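Local coordinates for protein PTHB1 (Homo sapiens, PDB 4YD8), which forms part of the BBSome, a coat complex thought to sort specific membrane proteins to the primary cilium and required for ciliogenesis, at residues V87-S92 with G152-C157; H98-H103 with C140-G145; L135-C140 with I158-G163. All coordinates share one frame; numbering follows the deposited sequence.

From the N terminus the chain first runs through 87-92 and 98-103, in the blade built from strands 84-88 to 127-134. It then passes 135-140, which leads into 140-145, and reaches 152-157 and 158-163 in the next blade. Contact 1 ties 87-92 to 152-157 and closes the widest loop. Contact 2, 98-103 with 140-145, nests within that loop. Contact 3 closes the shortest loop, between 135-140 and 158-163. It crosses both others and shares Cys140 with contact 2. Contacts 1 and 2 therefore join two adjacent blades of the propeller. Contact 3 works mainly within the second blade, pairing strand 139-145 with strand 155-160.

Contact 1. Residues V87-S92 with G152-C157; sequences VGKFVS and GRDLIC
Lys89 and Asp154 exchange two hydrogen bonds. Lys89 N donates to Asp154 OD2 at 2.8 Å, nearly straight at 176°. It meets the anti lone pair, on the side away from the other carboxylate oxygen. Asp154 CG lies beside its backbone N (chi1 -74°), which brings it within 3.6 Å of Lys89 N. In return Asp154 N donates to Lys89 O at 2.9 Å, from above the carbonyl plane. Gln170 NE2 also donates to Lys89 O. Lys89 is the centre of an inverse gamma turn, closed by a weak bond from Phe90 N to Gly88 O. An alanine in place of Asp154 would probably leave Lys89 N without its acceptor and open a gap beside Gly88.

The charges do not pair directly. Lys89 NZ stays 6.0 Å from Asp154 OD2 and forms its salt bridge with Glu95.

The apolar part centres on the Phe90 ring. Ile156 CD1 sits over one face in a CH-pi contact, 3.9 Å from the ring centroid. Gly88 CA lies over the opposite face. Asp154 O approaches the ring edge in plane, 3.4 Å from Phe90 CD1. Asp154 CB packs 3.7 Å from Phe90 CE1, and Tyr144 adds an edge-to-face ring contact.

This joins the loop after strand 84-88 to the start of strand 155-160, close to Gly145, a residue critical for stability. It is an interface between neighbouring blades of a seven-bladed beta-propeller.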
# COMPACT_ATOMS: atom_id res chain seq x y z
N VAL A 87 2.21 -7.75 2.25
CA VAL A 87 2.45 -8.72 3.30
C VAL A 87 1.11 -9.22 3.77
O VAL A 87 0.21 -8.42 4.04
CB VAL A 87 3.23 -8.09 4.49
CG1 VAL A 87 3.28 -9.05 5.69
CG2 VAL A 87 4.64 -7.68 4.03
N GLY A 88 0.95 -10.54 3.84
CA GLY A 88 -0.33 -11.11 4.16
C GLY A 88 -0.25 -12.61 4.39
O GLY A 88 0.83 -13.20 4.38
N LYS A 89 -1.41 -13.22 4.59
CA LYS A 89 -1.45 -14.65 4.89
C LYS A 89 -1.46 -15.49 3.61
O LYS A 89 -2.46 -16.11 3.27
CB LYS A 89 -2.67 -14.99 5.76
CG LYS A 89 -2.69 -14.24 7.11
CD LYS A 89 -4.03 -14.40 7.81
CE LYS A 89 -4.07 -13.58 9.10
NZ LYS A 89 -5.28 -13.92 9.89
N PHE A 90 -0.32 -15.50 2.92
CA PHE A 90 -0.24 -16.00 1.55
C PHE A 90 0.12 -17.49 1.48
O PHE A 90 0.24 -18.04 0.38
CB PHE A 90 0.79 -15.19 0.76
CG PHE A 90 0.49 -13.72 0.70
CD1 PHE A 90 -0.81 -13.26 0.49
CD2 PHE A 90 1.52 -12.80 0.84
CE1 PHE A 90 -1.08 -11.89 0.42
CE2 PHE A 90 1.26 -11.42 0.76
CZ PHE A 90 -0.03 -10.97 0.56
N VAL A 91 0.31 -18.14 2.64
CA VAL A 91 0.71 -19.56 2.64
C VAL A 91 -0.36 -20.43 3.29
O VAL A 91 -0.83 -20.15 4.39
CB VAL A 91 2.08 -19.74 3.36
CG1 VAL A 91 2.43 -21.24 3.54
CG2 VAL A 91 3.17 -18.99 2.59
N SER A 92 -0.78 -21.49 2.59
CA SER A 92 -1.86 -22.32 3.10
C SER A 92 -1.41 -23.08 4.36
O SER A 92 -0.25 -23.46 4.48
CB SER A 92 -2.35 -23.29 2.03
OG SER A 92 -1.31 -24.17 1.64
N GLY A 152 -8.95 -16.73 7.31
CA GLY A 152 -7.62 -17.19 7.67
C GLY A 152 -6.62 -17.31 6.54
O GLY A 152 -5.57 -17.91 6.68
N ARG A 153 -6.95 -16.75 5.39
CA ARG A 153 -6.02 -16.80 4.26
C ARG A 153 -6.21 -15.57 3.37
O ARG A 153 -7.33 -15.06 3.23
CB ARG A 153 -6.22 -18.08 3.46
CG ARG A 153 -7.55 -18.16 2.75
CD ARG A 153 -7.82 -19.55 2.19
NE ARG A 153 -8.87 -19.49 1.18
CZ ARG A 153 -9.12 -20.44 0.29
NH1 ARG A 153 -8.41 -21.56 0.29
NH2 ARG A 153 -10.10 -20.28 -0.60
N ASP A 154 -5.12 -15.09 2.80
CA ASP A 154 -5.17 -13.97 1.86
C ASP A 154 -4.88 -14.47 0.46
O ASP A 154 -3.77 -14.94 0.18
CB ASP A 154 -4.17 -12.89 2.26
CG ASP A 154 -4.63 -12.11 3.47
OD1 ASP A 154 -5.82 -11.72 3.46
OD2 ASP A 154 -3.82 -11.90 4.42
N LEU A 155 -5.87 -14.39 -0.42
CA LEU A 155 -5.68 -14.73 -1.83
C LEU A 155 -5.14 -13.48 -2.52
O LEU A 155 -5.23 -12.40 -1.97
CB LEU A 155 -6.98 -15.19 -2.46
CG LEU A 155 -7.70 -16.34 -1.75
CD1 LEU A 155 -8.72 -16.99 -2.68
CD2 LEU A 155 -6.71 -17.36 -1.23
N ILE A 156 -4.58 -13.64 -3.72
CA ILE A 156 -3.94 -12.52 -4.41
C ILE A 156 -4.58 -12.37 -5.78
O ILE A 156 -4.88 -13.36 -6.45
CB ILE A 156 -2.42 -12.73 -4.53
CG1 ILE A 156 -1.73 -12.52 -3.17
CG2 ILE A 156 -1.79 -11.80 -5.58
CD1 ILE A 156 -0.31 -13.03 -3.15
N CYS A 157 -4.83 -11.13 -6.17
CA CYS A 157 -5.35 -10.83 -7.51
C CYS A 157 -4.39 -9.86 -8.17
O CYS A 157 -4.11 -8.79 -7.64
CB CYS A 157 -6.74 -10.22 -7.43
SG CYS A 157 -7.35 -9.67 -9.07

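Contact 2. Residues H98-H103 with C140-G145; sequences HLAVLH and CNMTYG
Leu102 and Met142 make the tight part of this contact. Met142 is present as selenomethionine. Its CG occupies the crowded position between the backbone N and the carbonyl carbon (chi1 60°), and the chain is extended beyond it. The terminal Met142 CE reaches Leu102 CB at 3.7 Å. Met142 CE also touches Ala100 O at 3.7 Å and Ala100 CB at 4.1 Å. Met142 SE lies 4.0 Å from Leu102 CB. From the other strand, Leu102 CD2 packs over the backbone of Asn141, 3.8 Å from its C atom, and also meets CB and CG of Met142.

No hydrogen bond links the two segments. The axes of strands 98-102 and 140-145 approach to 8.6 Å and run nearly antiparallel, at 158°. They belong to separate sheets, successive blades of the seven-bladed beta-propeller, so side chains packing on each other and on the facing backbone fill the space between them. Ile158 extends the apolar packing on both Leu102 and Met142, and Leu107 also touches Met142. The backbone of Met142 has its own tie across the blades, from N to Gln84 OE1.

The contact loosens at Cys140 and at the side chain of Asn141. Both residues are partly exposed, with CB pointing away from strand 98-102. Of Asn141, Leu102 packs only the backbone. Leu102 CD2 comes no nearer than 4.2 Å to Cys140 O. Cys140 and Asn141 form a classic beta bulge opposite Gln159. The Asn141 side-chain amide turns to other partners: OD1 accepts from Gln159 NE2, and ND2 donates to Gly186 O.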
# COMPACT_ATOMS: atom_id res chain seq x y z
N HIS A 98 3.44 -13.43 5.34
CA HIS A 98 4.50 -13.64 4.36
C HIS A 98 4.58 -12.45 3.40
O HIS A 98 3.64 -11.67 3.30
CB HIS A 98 4.27 -14.93 3.56
CG HIS A 98 4.47 -16.17 4.36
ND1 HIS A 98 3.55 -16.62 5.29
CD2 HIS A 98 5.49 -17.06 4.38
CE1 HIS A 98 4.00 -17.73 5.84
NE2 HIS A 98 5.18 -18.02 5.32
N LEU A 99 5.70 -12.34 2.71
CA LEU A 99 5.97 -11.24 1.78
C LEU A 99 5.65 -11.66 0.36
O LEU A 99 6.16 -12.68 -0.09
CB LEU A 99 7.44 -10.83 1.85
CG LEU A 99 7.91 -9.76 0.86
CD1 LEU A 99 7.22 -8.43 1.10
CD2 LEU A 99 9.42 -9.59 0.90
N ALA A 100 4.80 -10.89 -0.33
CA ALA A 100 4.60 -11.12 -1.77
C ALA A 100 5.36 -10.04 -2.52
O ALA A 100 5.27 -8.86 -2.19
CB ALA A 100 3.12 -11.10 -2.12
N VAL A 101 6.14 -10.46 -3.51
CA VAL A 101 6.87 -9.54 -4.36
C VAL A 101 6.35 -9.72 -5.77
O VAL A 101 6.41 -10.82 -6.33
CB VAL A 101 8.39 -9.80 -4.32
CG1 VAL A 101 9.14 -8.82 -5.23
CG2 VAL A 101 8.90 -9.72 -2.86
N LEU A 102 5.81 -8.65 -6.34
CA LEU A 102 5.30 -8.70 -7.70
C LEU A 102 6.36 -8.22 -8.66
O LEU A 102 6.90 -7.12 -8.50
CB LEU A 102 4.04 -7.83 -7.83
CG LEU A 102 3.38 -7.83 -9.20
CD1 LEU A 102 2.91 -9.25 -9.57
CD2 LEU A 102 2.22 -6.85 -9.20
N HIS A 103 6.65 -9.04 -9.67
CA HIS A 103 7.52 -8.66 -10.79
C HIS A 103 6.66 -8.62 -12.04
O HIS A 103 5.50 -9.02 -12.01
CB HIS A 103 8.67 -9.66 -10.97
CG HIS A 103 9.57 -9.79 -9.79
ND1 HIS A 103 10.51 -8.83 -9.45
CD2 HIS A 103 9.70 -10.77 -8.86
CE1 HIS A 103 11.17 -9.22 -8.37
NE2 HIS A 103 10.70 -10.40 -8.00
N CYS A 140 0.63 -5.43 -13.90
CA CYS A 140 0.61 -4.03 -13.53
C CYS A 140 0.72 -3.87 -12.01
O CYS A 140 1.71 -3.34 -11.50
CB CYS A 140 -0.66 -3.34 -14.04
SG CYS A 140 -0.75 -1.60 -13.52
N ASN A 141 -0.30 -4.33 -11.30
CA ASN A 141 -0.40 -4.13 -9.84
C ASN A 141 -1.20 -5.29 -9.24
O ASN A 141 -1.64 -6.17 -9.96
CB ASN A 141 -1.02 -2.76 -9.50
CG ASN A 141 -2.36 -2.51 -10.19
OD1 ASN A 141 -3.04 -3.44 -10.64
ND2 ASN A 141 -2.77 -1.23 -10.27
N MSE A 142 -1.36 -5.31 -7.92
CA MSE A 142 -2.05 -6.42 -7.30
C MSE A 142 -2.80 -5.96 -6.06
O MSE A 142 -2.56 -4.86 -5.56
CB MSE A 142 -1.08 -7.53 -6.90
CG MSE A 142 -0.02 -7.09 -5.90
SE MSE A 142 1.01 -8.70 -5.35
CE MSE A 142 2.49 -7.83 -4.47
N THR A 143 -3.71 -6.81 -5.59
CA THR A 143 -4.35 -6.60 -4.29
C THR A 143 -4.53 -7.99 -3.67
O THR A 143 -4.22 -9.00 -4.29
CB THR A 143 -5.70 -5.83 -4.44
OG1 THR A 143 -6.21 -5.47 -3.15
CG2 THR A 143 -6.75 -6.68 -5.20
N TYR A 144 -5.02 -8.04 -2.44
CA TYR A 144 -5.14 -9.32 -1.76
C TYR A 144 -6.21 -9.25 -0.70
O TYR A 144 -6.63 -8.16 -0.30
CB TYR A 144 -3.80 -9.73 -1.11
CG TYR A 144 -3.37 -8.80 0.01
CD1 TYR A 144 -2.65 -7.63 -0.26
CD2 TYR A 144 -3.71 -9.07 1.34
CE1 TYR A 144 -2.26 -6.76 0.75
CE2 TYR A 144 -3.32 -8.20 2.37
CZ TYR A 144 -2.60 -7.05 2.07
OH TYR A 144 -2.20 -6.18 3.07
N GLY A 145 -6.64 -10.41 -0.23
CA GLY A 145 -7.64 -10.43 0.83
C GLY A 145 -8.35 -11.76 0.85
O GLY A 145 -8.00 -12.68 0.11

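Contact 3. Residues L135-C140 with I158-G163; sequences LQRTAC and IQSMDG
Arg137 CG lies anti to the carbonyl carbon (chi1 -47°), and the chain then runs extended to NE. Asp162 CG sits between its backbone N and carbonyl carbon (chi1 68°). The two side chains cross at about a right angle, and Arg137 NH1 forms a salt bridge with Asp162 OD2 at 2.7 Å. The guanidinium and carboxylate planes are 39° apart.

The setting is the beta hairpin of strands 139-145 and 155-160, within one propeller blade, and the type I turn from Ser160 to Gly163 that follows it. Ala139 and Ser160 form an antiparallel non-hydrogen-bonded pair. Hydrogen bonds lie on both sides of it: Cys140 N to Gln159 O at 2.7 Å, and Met161 N to Thr138 O at 2.8 Å.

The turn is braced by its own side chains. Ser160 OG donates to Asp162 OD1 at 2.6 Å, and Met164 N donates to the same hydroxyl. With one carboxylate oxygen held by Ser160 and the other by Arg137, Asp162 probably has little freedom to rotate and is likely to be ionised. A water joins the two segments near the turn. It lies 2.9 Å from Thr138 OG1 and accepts from Asp162 N at 3.1 Å.

Apolar contacts cover the buried side. Leu135 and Ile158 meet tip to tip, CD2 to CD1 at 3.9 Å. Ile158 CG2 also touches Ala139 CB, and Leu102 of the preceding blade packs against both Ile158 and Ala139. At the exposed side Met161, present as selenomethionine, has a bent chain, and Met161 SE rests 3.7 Å from Cys140 CB.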
# COMPACT_ATOMS: atom_id res chain seq x y z
N LEU A 135 3.80 -15.71 -14.51
CA LEU A 135 2.62 -15.06 -15.08
C LEU A 135 2.60 -15.19 -16.60
O LEU A 135 3.63 -15.04 -17.26
CB LEU A 135 2.59 -13.58 -14.69
CG LEU A 135 2.75 -13.29 -13.19
CD1 LEU A 135 2.61 -11.80 -12.91
CD2 LEU A 135 1.75 -14.08 -12.37
N GLN A 136 1.42 -15.47 -17.14
CA GLN A 136 1.29 -15.64 -18.59
C GLN A 136 1.17 -14.28 -19.29
O GLN A 136 1.23 -14.20 -20.51
CB GLN A 136 0.08 -16.52 -18.91
N ARG A 137 0.99 -13.22 -18.50
CA ARG A 137 0.89 -11.86 -19.01
C ARG A 137 1.68 -10.90 -18.14
O ARG A 137 1.84 -11.14 -16.95
CB ARG A 137 -0.58 -11.40 -19.06
CG ARG A 137 -1.52 -12.40 -19.66
CD ARG A 137 -2.94 -11.89 -19.69
NE ARG A 137 -3.73 -12.65 -20.64
CZ ARG A 137 -3.74 -12.43 -21.95
NH1 ARG A 137 -3.00 -11.45 -22.46
NH2 ARG A 137 -4.48 -13.18 -22.75
N THR A 138 2.17 -9.81 -18.72
CA THR A 138 2.87 -8.77 -17.94
C THR A 138 1.98 -8.15 -16.87
O THR A 138 0.84 -7.77 -17.14
CB THR A 138 3.36 -7.65 -18.86
OG1 THR A 138 2.29 -7.25 -19.72
CG2 THR A 138 4.51 -8.14 -19.72
N ALA A 139 2.51 -8.01 -15.65
CA ALA A 139 1.72 -7.51 -14.53
C ALA A 139 1.72 -5.99 -14.44
O ALA A 139 2.67 -5.34 -14.85
CB ALA A 139 2.25 -8.10 -13.20
N CYS A 140 0.63 -5.43 -13.90
CA CYS A 140 0.61 -4.03 -13.53
C CYS A 140 0.72 -3.87 -12.01
O CYS A 140 1.71 -3.34 -11.50
CB CYS A 140 -0.66 -3.34 -14.04
SG CYS A 140 -0.75 -1.60 -13.52
N ILE A 158 -3.89 -10.25 -9.34
CA ILE A 158 -2.95 -9.42 -10.08
C ILE A 158 -3.65 -8.89 -11.34
O ILE A 158 -4.23 -9.67 -12.09
CB ILE A 158 -1.68 -10.22 -10.49
CG1 ILE A 158 -0.91 -10.71 -9.25
CG2 ILE A 158 -0.77 -9.38 -11.39
CD1 ILE A 158 0.15 -11.75 -9.62
N GLN A 159 -3.60 -7.58 -11.54
CA GLN A 159 -4.09 -7.00 -12.79
C GLN A 159 -2.96 -6.95 -13.81
O GLN A 159 -1.89 -6.40 -13.53
CB GLN A 159 -4.64 -5.58 -12.55
CG GLN A 159 -5.15 -4.93 -13.86
CD GLN A 159 -5.68 -3.52 -13.65
OE1 GLN A 159 -6.53 -3.04 -14.39
NE2 GLN A 159 -5.16 -2.84 -12.63
N SER A 160 -3.19 -7.52 -15.00
CA SER A 160 -2.18 -7.47 -16.05
C SER A 160 -2.19 -6.12 -16.74
O SER A 160 -3.16 -5.36 -16.61
CB SER A 160 -2.42 -8.58 -17.09
OG SER A 160 -3.57 -8.30 -17.86
N MSE A 161 -1.14 -5.81 -17.49
CA MSE A 161 -1.09 -4.56 -18.24
C MSE A 161 -2.25 -4.46 -19.23
O MSE A 161 -2.73 -3.36 -19.49
CB MSE A 161 0.24 -4.40 -18.98
CG MSE A 161 1.45 -4.20 -18.05
SE MSE A 161 1.36 -2.50 -17.06
CE MSE A 161 0.86 -1.29 -18.50
N ASP A 162 -2.72 -5.60 -19.75
CA ASP A 162 -3.79 -5.55 -20.74
C ASP A 162 -5.16 -5.87 -20.12
O ASP A 162 -6.13 -6.10 -20.83
CB ASP A 162 -3.49 -6.47 -21.95
CG ASP A 162 -3.51 -7.97 -21.61
OD1 ASP A 162 -3.48 -8.37 -20.43
OD2 ASP A 162 -3.55 -8.77 -22.57
N GLY A 163 -5.25 -5.83 -18.80
CA GLY A 163 -6.54 -5.79 -18.14
C GLY A 163 -7.20 -7.09 -17.75
O GLY A 163 -8.42 -7.15 -17.62
O HOH W 1 -0.54 -7.75 -19.98